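Side-chain contact in iron-sulfur cluster assembly scaffold protein NifU (Fervidobacterium islandicum, PDB 6A6F), which probably serves as a SufU/SufE-type zinc-binding protein of the SUF system, taking part in sulfur transfer and iron-sulfur cluster assembly: residues A[11-14]-A[15-18]. Numbering follows the deposited sequence.
Sequences MDYS and KLKK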
ATOM      1  N   MET A  11      -0.540  -1.468 -10.712  1.00 19.74           N
ATOM      2  CA  MET A  11       0.485  -2.008  -9.798  1.00 20.56           C
ATOM      3  C   MET A  11       1.831  -1.329  -9.889  1.00 20.03           C
ATOM      4  O   MET A  11       2.432  -1.034  -8.833  1.00 22.66           O
ATOM      5  CB  MET A  11       0.596  -3.545  -9.854  1.00 21.26           C
ATOM      6  CG  MET A  11      -0.671  -4.266  -9.357  1.00 20.92           C
ATOM      7  SD  MET A  11      -1.468  -3.674  -7.825  1.00 22.38           S
ATOM      8  CE  MET A  11      -0.107  -4.066  -6.703  1.00 20.52           C
ATOM      9  N   ASP A  12       2.296  -1.021 -11.098  1.00 19.06           N
ATOM     10  CA  ASP A  12       3.485  -0.262 -11.267  1.00 20.93           C
ATOM     11  C   ASP A  12       3.334   1.128 -10.603  1.00 21.80           C
ATOM     12  O   ASP A  12       4.210   1.513  -9.849  1.00 21.12           O
ATOM     13  CB  ASP A  12       3.809  -0.050 -12.772  1.00 24.84           C
ATOM     14  CG  ASP A  12       4.369  -1.337 -13.466  1.00 26.77           C
ATOM     15  OD1 ASP A  12       4.676  -2.308 -12.755  1.00 28.91           O
ATOM     16  OD2 ASP A  12       4.542  -1.354 -14.709  1.00 30.70           O
ATOM     17  N   TYR A  13       2.274   1.885 -10.923  1.00 18.36           N
ATOM     18  CA  TYR A  13       2.130   3.217 -10.359  1.00 20.09           C
ATOM     19  C   TYR A  13       1.914   3.256  -8.837  1.00 20.32           C
ATOM     20  O   TYR A  13       2.230   4.245  -8.216  1.00 20.15           O
ATOM     21  CB  TYR A  13       1.071   4.047 -11.106  1.00 19.52           C
ATOM     22  CG  TYR A  13       1.701   4.770 -12.279  1.00 21.07           C
ATOM     23  CD1 TYR A  13       2.371   5.982 -12.088  1.00 22.12           C
ATOM     24  CD2 TYR A  13       1.675   4.213 -13.560  1.00 22.12           C
ATOM     25  CE1 TYR A  13       2.995   6.624 -13.129  1.00 22.67           C
ATOM     26  CE2 TYR A  13       2.287   4.851 -14.630  1.00 23.88           C
ATOM     27  CZ  TYR A  13       2.931   6.057 -14.414  1.00 24.66           C
ATOM     28  OH  TYR A  13       3.537   6.688 -15.465  1.00 28.32           O
ATOM     29  N   SER A  14       1.370   2.195  -8.238  1.00 20.86           N
ATOM     30  CA  SER A  14       1.122   2.177  -6.785  1.00 21.94           C
ATOM     31  C   SER A  14       2.436   2.101  -6.015  1.00 20.84           C
ATOM     32  O   SER A  14       2.472   2.455  -4.865  1.00 22.49           O
ATOM     33  CB  SER A  14       0.293   0.954  -6.331  1.00 22.91           C
ATOM     34  OG  SER A  14       1.062  -0.253  -6.497  1.00 24.15           O
ATOM     35  N   LYS A  15       3.489   1.610  -6.644  1.00 22.89           N
ATOM     36  CA  LYS A  15       4.776   1.440  -5.995  1.00 24.38           C
ATOM     37  C   LYS A  15       5.706   2.613  -6.223  1.00 24.01           C
ATOM     38  O   LYS A  15       6.797   2.653  -5.639  1.00 21.74           O
ATOM     39  CB  LYS A  15       5.479   0.179  -6.527  1.00 25.70           C
ATOM     40  CG  LYS A  15       4.882  -1.117  -6.009  1.00 26.65           C
ATOM     41  CD  LYS A  15       5.781  -2.312  -6.273  1.00 27.46           C
ATOM     42  CE  LYS A  15       5.839  -2.684  -7.764  1.00 29.73           C
ATOM     43  NZ  LYS A  15       4.620  -3.431  -8.177  1.00 30.29           N
ATOM     44  N   LEU A  16       5.292   3.572  -7.047  1.00 23.06           N
ATOM     45  CA  LEU A  16       6.179   4.684  -7.396  1.00 23.16           C
ATOM     46  C   LEU A  16       6.560   5.478  -6.147  1.00 20.53           C
ATOM     47  O   LEU A  16       5.707   5.763  -5.311  1.00 20.90           O
ATOM     48  CB  LEU A  16       5.490   5.586  -8.421  1.00 24.33           C
ATOM     49  CG  LEU A  16       6.349   6.441  -9.303  1.00 28.89           C
ATOM     50  CD1 LEU A  16       7.179   5.549 -10.235  1.00 33.43           C
ATOM     51  CD2 LEU A  16       5.486   7.397 -10.103  1.00 27.56           C
ATOM     52  N   LYS A  17       7.851   5.818  -6.047  1.00 21.96           N
ATOM     53  CA  LYS A  17       8.406   6.516  -4.910  1.00 25.21           C
ATOM     54  C   LYS A  17       8.736   7.985  -5.107  1.00 22.10           C
ATOM     55  O   LYS A  17       8.839   8.709  -4.143  1.00 19.56           O
ATOM     56  CB  LYS A  17       9.741   5.854  -4.507  1.00 32.94           C
ATOM     57  CG  LYS A  17       9.649   4.416  -4.008  1.00 36.35           C
ATOM     58  CD  LYS A  17       8.580   4.263  -2.949  1.00 39.65           C
ATOM     59  CE  LYS A  17       8.640   2.863  -2.345  1.00 44.74           C
ATOM     60  NZ  LYS A  17       7.582   2.694  -1.308  1.00 50.26           N
ATOM     61  N   LYS A  18       8.933   8.422  -6.330  1.00 20.86           N
ATOM     62  CA  LYS A  18       9.479   9.776  -6.557  1.00 22.99           C
ATOM     63  C   LYS A  18       8.589  10.934  -6.067  1.00 19.45           C
ATOM     64  O   LYS A  18       9.108  11.979  -5.794  1.00 19.74           O
ATOM     65  CB  LYS A  18       9.806   9.959  -8.010  1.00 27.03           C
ATOM     66  CG  LYS A  18       8.591   9.899  -8.866  1.00 30.48           C
ATOM     67  CD  LYS A  18       8.956   9.297 -10.214  1.00 37.69           C
ATOM     68  CE  LYS A  18       9.992  10.125 -10.903  1.00 40.64           C
ATOM     69  NZ  LYS A  18      10.218   9.534 -12.233  1.00 49.72           N
TER
HETATM   70  O   HOH W   1       4.288  -3.889 -10.943  1.00 39.19           O
HETATM   71  O   HOH W   2       3.532   5.108  -4.059  1.00 20.14           O
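M11 O gathers two side chains where K15 follows the C-terminal part of helix 8-14: S14 OG donates to it at 2.8 Å, tilted 28° from the carbonyl plane, while K15 NZ adds a weak bond at 3.3 Å. Bends at chi3 and chi4 curl the lysine chain so that NZ comes back to M11 O. A water accepts from K15 NZ and lies close to D12 OD1, at a doubtfully short distance; D12 OD1 and K15 NZ, oppositely charged, are 4.7 Å apart. NZ is also bonded to Y6 OH of the second subunit. S14 OG sits between its own N and carbonyl carbon (chi1 68°), which directs it back to M11 O and brings K15 CG within 3.9 Å of OG. With an alanine in place of S14 the hydroxyl is gone, and M11 O would probably lose its short side-chain bond and be left more dependent on the weak one from K15 NZ. In the backbone, K15 N donates to D12 O at 3.3 Å, an N-H...O angle of 148° supporting the bond, and L16 N donates weakly to Y13 O. Both run from i+3 to i, the 3-10-type spacing of a turn where the chain leaves the helix. A second water links S14 O to L16 O. Outward, L16 runs alongside Y13, its CD2 lying 4.0 Å from ring atom CD1 in an oblique approach. Y13 OH bonds to E74, and N70 donates to Y13 O; both belong to helix 63-76, against which M11 and S14 pack at A63. Helix 8-14 thus lies on helix 63-76, and the chain leaves it, beside the second subunit, in the loop leading to strand 28-34.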